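3-methylaspartate ammonia-lyase (Citrobacter amalonaticus, PDB 1KKO) catalyses the reversible, magnesium-dependent anti elimination of ammonia from L-threo-3-methylaspartate to give mesaconate, as a homodimer of the enolase superfamily. Local coordinates at residues 211-222 with 257-268. Numbering follows the deposited sequence.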
ATOM      1  N   LEU A 211      20.891 -20.734   3.683  1.00 20.24           N
ATOM      2  CA  LEU A 211      21.066 -19.295   3.824  1.00 19.90           C
ATOM      3  C   LEU A 211      22.356 -18.860   3.147  1.00 20.23           C
ATOM      4  O   LEU A 211      22.412 -17.811   2.520  1.00 20.13           O
ATOM      5  CB  LEU A 211      21.052 -18.873   5.288  1.00 19.17           C
ATOM      6  CG  LEU A 211      21.352 -17.390   5.502  1.00 18.46           C
ATOM      7  CD1 LEU A 211      20.364 -16.510   4.747  1.00 17.96           C
ATOM      8  CD2 LEU A 211      21.313 -17.085   6.981  1.00 18.78           C
ATOM      9  N   ARG A 212      23.408 -19.663   3.257  1.00 20.76           N
ATOM     10  CA  ARG A 212      24.663 -19.325   2.603  1.00 21.19           C
ATOM     11  C   ARG A 212      24.455 -19.158   1.099  1.00 21.40           C
ATOM     12  O   ARG A 212      24.897 -18.177   0.496  1.00 21.85           O
ATOM     13  CB  ARG A 212      25.702 -20.414   2.847  1.00 21.54           C
ATOM     14  CG  ARG A 212      27.007 -20.134   2.147  1.00 23.19           C
ATOM     15  CD  ARG A 212      28.046 -21.217   2.331  1.00 24.89           C
ATOM     16  NE  ARG A 212      28.201 -21.508   3.742  1.00 26.09           N
ATOM     17  CZ  ARG A 212      28.811 -20.715   4.608  1.00 27.51           C
ATOM     18  NH1 ARG A 212      29.361 -19.569   4.213  1.00 28.33           N
ATOM     19  NH2 ARG A 212      28.872 -21.071   5.879  1.00 28.36           N
ATOM     20  N   GLU A 213      23.756 -20.121   0.514  1.00 21.57           N
ATOM     21  CA  GLU A 213      23.487 -20.121  -0.912  1.00 21.94           C
ATOM     22  C   GLU A 213      22.570 -18.955  -1.285  1.00 20.88           C
ATOM     23  O   GLU A 213      22.715 -18.363  -2.351  1.00 20.79           O
ATOM     24  CB  GLU A 213      22.918 -21.477  -1.325  1.00 23.22           C
ATOM     25  CG  GLU A 213      23.922 -22.589  -1.041  1.00 26.57           C
ATOM     26  CD  GLU A 213      23.649 -23.881  -1.779  1.00 30.70           C
ATOM     27  OE1 GLU A 213      23.369 -23.822  -2.994  1.00 33.34           O
ATOM     28  OE2 GLU A 213      23.739 -24.959  -1.143  1.00 33.75           O
ATOM     29  N   TYR A 214      21.646 -18.616  -0.393  1.00 19.44           N
ATOM     30  CA  TYR A 214      20.769 -17.477  -0.639  1.00 18.87           C
ATOM     31  C   TYR A 214      21.533 -16.147  -0.651  1.00 18.57           C
ATOM     32  O   TYR A 214      21.289 -15.293  -1.507  1.00 17.95           O
ATOM     33  CB  TYR A 214      19.640 -17.423   0.386  1.00 18.60           C
ATOM     34  CG  TYR A 214      18.752 -16.226   0.133  1.00 17.39           C
ATOM     35  CD1 TYR A 214      17.862 -16.221  -0.933  1.00 17.25           C
ATOM     36  CD2 TYR A 214      18.844 -15.081   0.917  1.00 16.72           C
ATOM     37  CE1 TYR A 214      17.077 -15.125  -1.197  1.00 16.27           C
ATOM     38  CE2 TYR A 214      18.053 -13.989   0.663  1.00 15.88           C
ATOM     39  CZ  TYR A 214      17.179 -14.009  -0.399  1.00 15.87           C
ATOM     40  OH  TYR A 214      16.397 -12.900  -0.645  1.00 15.70           O
ATOM     41  N   VAL A 215      22.456 -15.954   0.290  1.00 18.57           N
ATOM     42  CA  VAL A 215      23.210 -14.710   0.329  1.00 19.06           C
ATOM     43  C   VAL A 215      23.997 -14.549  -0.965  1.00 19.45           C
ATOM     44  O   VAL A 215      24.084 -13.454  -1.523  1.00 19.37           O
ATOM     45  CB  VAL A 215      24.148 -14.621   1.545  1.00 19.15           C
ATOM     46  CG1 VAL A 215      24.957 -13.347   1.499  1.00 18.77           C
ATOM     47  CG2 VAL A 215      23.348 -14.661   2.837  1.00 19.45           C
ATOM     48  N   ARG A 216      24.573 -15.649  -1.444  1.00 20.13           N
ATOM     49  CA  ARG A 216      25.337 -15.621  -2.681  1.00 20.56           C
ATOM     50  C   ARG A 216      24.429 -15.292  -3.861  1.00 19.82           C
ATOM     51  O   ARG A 216      24.788 -14.493  -4.731  1.00 19.68           O
ATOM     52  CB  ARG A 216      26.030 -16.968  -2.904  1.00 21.36           C
ATOM     53  CG  ARG A 216      26.912 -17.006  -4.139  1.00 23.25           C
ATOM     54  CD  ARG A 216      28.021 -15.991  -4.119  1.00 26.09           C
ATOM     55  NE  ARG A 216      28.419 -15.590  -5.461  1.00 29.11           N
ATOM     56  CZ  ARG A 216      29.654 -15.257  -5.805  1.00 30.38           C
ATOM     57  NH1 ARG A 216      30.629 -15.268  -4.901  1.00 30.47           N
ATOM     58  NH2 ARG A 216      29.913 -14.909  -7.057  1.00 31.02           N
ATOM     59  N   TRP A 217      23.257 -15.919  -3.886  1.00 19.52           N
ATOM     60  CA  TRP A 217      22.291 -15.660  -4.940  1.00 19.16           C
ATOM     61  C   TRP A 217      21.906 -14.185  -4.917  1.00 18.79           C
ATOM     62  O   TRP A 217      21.804 -13.537  -5.953  1.00 18.73           O
ATOM     63  CB  TRP A 217      21.036 -16.510  -4.773  1.00 19.57           C
ATOM     64  CG  TRP A 217      20.034 -16.166  -5.811  1.00 19.78           C
ATOM     65  CD1 TRP A 217      19.952 -16.683  -7.069  1.00 20.41           C
ATOM     66  CD2 TRP A 217      19.021 -15.161  -5.727  1.00 19.95           C
ATOM     67  NE1 TRP A 217      18.929 -16.086  -7.764  1.00 20.89           N
ATOM     68  CE2 TRP A 217      18.339 -15.146  -6.961  1.00 19.90           C
ATOM     69  CE3 TRP A 217      18.596 -14.285  -4.721  1.00 19.31           C
ATOM     70  CZ2 TRP A 217      17.274 -14.283  -7.220  1.00 19.86           C
ATOM     71  CZ3 TRP A 217      17.543 -13.432  -4.983  1.00 19.57           C
ATOM     72  CH2 TRP A 217      16.889 -13.443  -6.216  1.00 19.80           C
ATOM     73  N   LEU A 218      21.706 -13.669  -3.710  1.00 18.27           N
ATOM     74  CA  LEU A 218      21.283 -12.293  -3.498  1.00 17.94           C
ATOM     75  C   LEU A 218      22.322 -11.287  -3.984  1.00 17.99           C
ATOM     76  O   LEU A 218      22.010 -10.383  -4.761  1.00 17.32           O
ATOM     77  CB  LEU A 218      20.990 -12.108  -2.012  1.00 17.61           C
ATOM     78  CG  LEU A 218      20.732 -10.701  -1.496  1.00 16.76           C
ATOM     79  CD1 LEU A 218      19.553 -10.070  -2.211  1.00 16.50           C
ATOM     80  CD2 LEU A 218      20.494 -10.781  -0.005  1.00 16.13           C
ATOM     81  N   SER A 219      23.564 -11.440  -3.542  1.00 18.63           N
ATOM     82  CA  SER A 219      24.606 -10.526  -3.995  1.00 19.30           C
ATOM     83  C   SER A 219      24.848 -10.671  -5.507  1.00 19.98           C
ATOM     84  O   SER A 219      25.043  -9.676  -6.202  1.00 19.96           O
ATOM     85  CB  SER A 219      25.892 -10.699  -3.197  1.00 19.50           C
ATOM     86  OG  SER A 219      26.353 -12.024  -3.262  1.00 19.46           O
ATOM     87  N   ASP A 220      24.817 -11.901  -6.013  1.00 20.58           N
ATOM     88  CA  ASP A 220      24.949 -12.122  -7.457  1.00 21.27           C
ATOM     89  C   ASP A 220      23.844 -11.380  -8.220  1.00 20.80           C
ATOM     90  O   ASP A 220      24.100 -10.745  -9.240  1.00 21.01           O
ATOM     91  CB  ASP A 220      24.844 -13.614  -7.800  1.00 21.78           C
ATOM     92  CG  ASP A 220      26.171 -14.349  -7.718  1.00 23.34           C
ATOM     93  OD1 ASP A 220      27.231 -13.697  -7.685  1.00 23.96           O
ATOM     94  OD2 ASP A 220      26.224 -15.593  -7.686  1.00 25.85           O
ATOM     95  N   ARG A 221      22.612 -11.469  -7.719  1.00 20.14           N
ATOM     96  CA  ARG A 221      21.468 -10.871  -8.394  1.00 19.71           C
ATOM     97  C   ARG A 221      21.607  -9.364  -8.453  1.00 19.49           C
ATOM     98  O   ARG A 221      21.341  -8.745  -9.480  1.00 19.16           O
ATOM     99  CB  ARG A 221      20.173 -11.237  -7.671  1.00 19.62           C
ATOM    100  CG  ARG A 221      18.922 -10.991  -8.485  1.00 19.61           C
ATOM    101  CD  ARG A 221      18.789 -11.930  -9.679  1.00 19.75           C
ATOM    102  NE  ARG A 221      17.487 -11.828 -10.321  1.00 20.40           N
ATOM    103  CZ  ARG A 221      17.169 -12.423 -11.459  1.00 20.67           C
ATOM    104  NH1 ARG A 221      18.060 -13.176 -12.099  1.00 21.74           N
ATOM    105  NH2 ARG A 221      15.960 -12.261 -11.969  1.00 20.83           N
ATOM    106  N   ILE A 222      22.012  -8.775  -7.334  1.00 19.36           N
ATOM    107  CA  ILE A 222      22.229  -7.338  -7.252  1.00 19.65           C
ATOM    108  C   ILE A 222      23.321  -6.909  -8.228  1.00 21.04           C
ATOM    109  O   ILE A 222      23.125  -5.977  -9.001  1.00 21.17           O
ATOM    110  CB  ILE A 222      22.581  -6.924  -5.804  1.00 19.10           C
ATOM    111  CG1 ILE A 222      21.354  -7.078  -4.898  1.00 18.08           C
ATOM    112  CG2 ILE A 222      23.103  -5.495  -5.763  1.00 19.21           C
ATOM    113  CD1 ILE A 222      21.696  -7.136  -3.419  1.00 18.19           C
ATOM    114  N   TYR A 257      29.556 -18.907  12.270  1.00 21.05           N
ATOM    115  CA  TYR A 257      28.723 -19.078  11.088  1.00 20.68           C
ATOM    116  C   TYR A 257      28.348 -17.728  10.470  1.00 19.97           C
ATOM    117  O   TYR A 257      28.451 -17.536   9.264  1.00 19.90           O
ATOM    118  CB  TYR A 257      27.453 -19.857  11.419  1.00 20.91           C
ATOM    119  CG  TYR A 257      26.467 -19.812  10.280  1.00 20.62           C
ATOM    120  CD1 TYR A 257      26.691 -20.538   9.120  1.00 20.05           C
ATOM    121  CD2 TYR A 257      25.347 -18.995  10.340  1.00 19.61           C
ATOM    122  CE1 TYR A 257      25.810 -20.480   8.059  1.00 19.97           C
ATOM    123  CE2 TYR A 257      24.456 -18.929   9.283  1.00 19.45           C
ATOM    124  CZ  TYR A 257      24.687 -19.675   8.145  1.00 19.65           C
ATOM    125  OH  TYR A 257      23.791 -19.610   7.100  1.00 19.01           O
ATOM    126  N   ILE A 258      27.896 -16.801  11.306  1.00 19.45           N
ATOM    127  CA  ILE A 258      27.512 -15.476  10.826  1.00 19.32           C
ATOM    128  C   ILE A 258      28.693 -14.813  10.123  1.00 19.98           C
ATOM    129  O   ILE A 258      28.550 -14.244   9.046  1.00 19.70           O
ATOM    130  CB  ILE A 258      27.004 -14.621  12.001  1.00 18.88           C
ATOM    131  CG1 ILE A 258      25.641 -15.132  12.475  1.00 18.48           C
ATOM    132  CG2 ILE A 258      26.885 -13.157  11.597  1.00 18.42           C
ATOM    133  CD1 ILE A 258      25.255 -14.649  13.833  1.00 18.28           C
ATOM    134  N   ALA A 259      29.875 -14.900  10.721  1.00 20.37           N
ATOM    135  CA  ALA A 259      31.064 -14.308  10.115  1.00 20.76           C
ATOM    136  C   ALA A 259      31.367 -14.932   8.749  1.00 21.45           C
ATOM    137  O   ALA A 259      31.825 -14.250   7.826  1.00 21.85           O
ATOM    138  CB  ALA A 259      32.256 -14.469  11.047  1.00 20.93           C
ATOM    139  N   SER A 260      31.106 -16.232   8.623  1.00 21.96           N
ATOM    140  CA  SER A 260      31.373 -16.948   7.380  1.00 22.23           C
ATOM    141  C   SER A 260      30.490 -16.482   6.225  1.00 21.84           C
ATOM    142  O   SER A 260      30.790 -16.747   5.063  1.00 22.63           O
ATOM    143  CB  SER A 260      31.223 -18.466   7.578  1.00 22.52           C
ATOM    144  OG  SER A 260      29.869 -18.890   7.551  1.00 23.72           O
ATOM    145  N   LEU A 261      29.396 -15.792   6.535  1.00 21.22           N
ATOM    146  CA  LEU A 261      28.510 -15.301   5.487  1.00 20.64           C
ATOM    147  C   LEU A 261      29.055 -14.053   4.797  1.00 20.54           C
ATOM    148  O   LEU A 261      28.609 -13.719   3.701  1.00 20.82           O
ATOM    149  CB  LEU A 261      27.123 -15.006   6.050  1.00 20.15           C
ATOM    150  CG  LEU A 261      26.346 -16.201   6.602  1.00 20.11           C
ATOM    151  CD1 LEU A 261      25.042 -15.724   7.212  1.00 19.42           C
ATOM    152  CD2 LEU A 261      26.063 -17.227   5.542  1.00 20.42           C
ATOM    153  N   GLU A 262      30.018 -13.366   5.409  1.00 20.65           N
ATOM    154  CA  GLU A 262      30.505 -12.117   4.835  1.00 21.36           C
ATOM    155  C   GLU A 262      30.987 -12.291   3.404  1.00 21.79           C
ATOM    156  O   GLU A 262      30.708 -11.460   2.548  1.00 22.07           O
ATOM    157  CB  GLU A 262      31.609 -11.481   5.695  1.00 21.65           C
ATOM    158  CG  GLU A 262      31.864 -10.026   5.323  1.00 23.11           C
ATOM    159  CD  GLU A 262      32.871  -9.322   6.216  1.00 24.63           C
ATOM    160  OE1 GLU A 262      33.196  -9.837   7.302  1.00 25.46           O
ATOM    161  OE2 GLU A 262      33.326  -8.223   5.828  1.00 27.25           O
ATOM    162  N   LYS A 263      31.724 -13.367   3.144  1.00 22.32           N
ATOM    163  CA  LYS A 263      32.246 -13.608   1.802  1.00 22.65           C
ATOM    164  C   LYS A 263      31.140 -13.710   0.757  1.00 22.65           C
ATOM    165  O   LYS A 263      31.319 -13.282  -0.384  1.00 23.36           O
ATOM    166  CB  LYS A 263      33.092 -14.884   1.774  1.00 22.78           C
ATOM    167  N   GLU A 264      29.998 -14.265   1.145  1.00 22.41           N
ATOM    168  CA  GLU A 264      28.904 -14.487   0.206  1.00 22.37           C
ATOM    169  C   GLU A 264      28.250 -13.165  -0.226  1.00 21.65           C
ATOM    170  O   GLU A 264      27.573 -13.114  -1.252  1.00 21.30           O
ATOM    171  CB  GLU A 264      27.853 -15.424   0.807  1.00 23.16           C
ATOM    172  CG  GLU A 264      28.407 -16.664   1.501  1.00 24.66           C
ATOM    173  CD  GLU A 264      29.241 -17.560   0.600  1.00 27.00           C
ATOM    174  OE1 GLU A 264      29.954 -18.433   1.144  1.00 29.38           O
ATOM    175  OE2 GLU A 264      29.184 -17.406  -0.638  1.00 27.77           O
ATOM    176  N   ALA A 265      28.478 -12.106   0.548  1.00 21.21           N
ATOM    177  CA  ALA A 265      27.885 -10.799   0.264  1.00 21.04           C
ATOM    178  C   ALA A 265      28.650 -10.005  -0.797  1.00 21.29           C
ATOM    179  O   ALA A 265      28.177  -8.960  -1.247  1.00 20.49           O
ATOM    180  CB  ALA A 265      27.762  -9.993   1.542  1.00 20.84           C
ATOM    181  N   GLN A 266      29.835 -10.491  -1.178  1.00 21.43           N
ATOM    182  CA  GLN A 266      30.648  -9.866  -2.228  1.00 21.81           C
ATOM    183  C   GLN A 266      30.853  -8.357  -2.054  1.00 21.44           C
ATOM    184  O   GLN A 266      30.716  -7.585  -3.004  1.00 22.16           O
ATOM    185  CB  GLN A 266      30.052 -10.162  -3.604  1.00 22.30           C
ATOM    186  CG  GLN A 266      29.959 -11.642  -3.887  1.00 23.47           C
ATOM    187  CD  GLN A 266      29.523 -11.953  -5.295  1.00 24.78           C
ATOM    188  OE1 GLN A 266      30.342 -11.944  -6.215  1.00 26.68           O
ATOM    189  NE2 GLN A 266      28.241 -12.257  -5.473  1.00 24.16           N
ATOM    190  N   GLY A 267      31.184  -7.938  -0.839  1.00 20.92           N
ATOM    191  CA  GLY A 267      31.480  -6.541  -0.584  1.00 20.85           C
ATOM    192  C   GLY A 267      30.312  -5.688  -0.108  1.00 20.26           C
ATOM    193  O   GLY A 267      30.512  -4.563   0.329  1.00 20.70           O
ATOM    194  N   LEU A 268      29.094  -6.213  -0.201  1.00 19.53           N
ATOM    195  CA  LEU A 268      27.916  -5.498   0.278  1.00 18.43           C
ATOM    196  C   LEU A 268      27.851  -5.695   1.790  1.00 17.74           C
ATOM    197  O   LEU A 268      28.007  -6.817   2.259  1.00 18.73           O
ATOM    198  CB  LEU A 268      26.658  -6.057  -0.390  1.00 18.47           C
ATOM    199  CG  LEU A 268      26.669  -6.028  -1.924  1.00 18.93           C
ATOM    200  CD1 LEU A 268      25.445  -6.713  -2.517  1.00 19.42           C
ATOM    201  CD2 LEU A 268      26.775  -4.608  -2.434  1.00 19.28           C
TER
HETATM  202  O   HOH W   1      29.179 -12.003  -9.155  1.00 44.92           O
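The side-chain amide of Q266 lies flat on one face of the R216 guanidinium, the planes 22° apart and Q266 NE2 over its centre, while D220 OD2 sits at the guanidinium edge and takes a nearly straight bond from R216 NE (3.1 Å). Around the R212 guanidinium, L261 CD2 lies over one face; at the edge, R212 NH2 reaches S260 OG (2.9 Å), and E264 OE1 makes a long salt bridge to R212 NH1 (3.3 Å). A bend at chi3 (-52°) turns R212 to S260, where arginine suits because two in-plane N-H groups meet S260 OG and O end-on. S260 OG can accept because its own hydrogen goes to Y257 O (2.6 Å).

These are neighbouring outer helices of the TIM barrel, 209-225 and 251-260, the latter with its following turn. On the inner side, V215 CG1 packs on E264 CB (3.6 Å) and I222 CD1 meets L268 CD1, while V215, I222 and A265 also rest on strand 234-238. Y257 OH touches L211 but bonds to G208 O.

Glutamine suits its site because Q266 NE2 donates twice: to S219 OG (2.9 Å) in the amide plane, and to D220 OD1 from above the carboxylate plane. The buried S219 hydroxyl thus accepts from Q266 and donates to E264 O (2.6 Å), both its roles met, while the R216-D220 pair probably steadies the two charged groups that the amide engages.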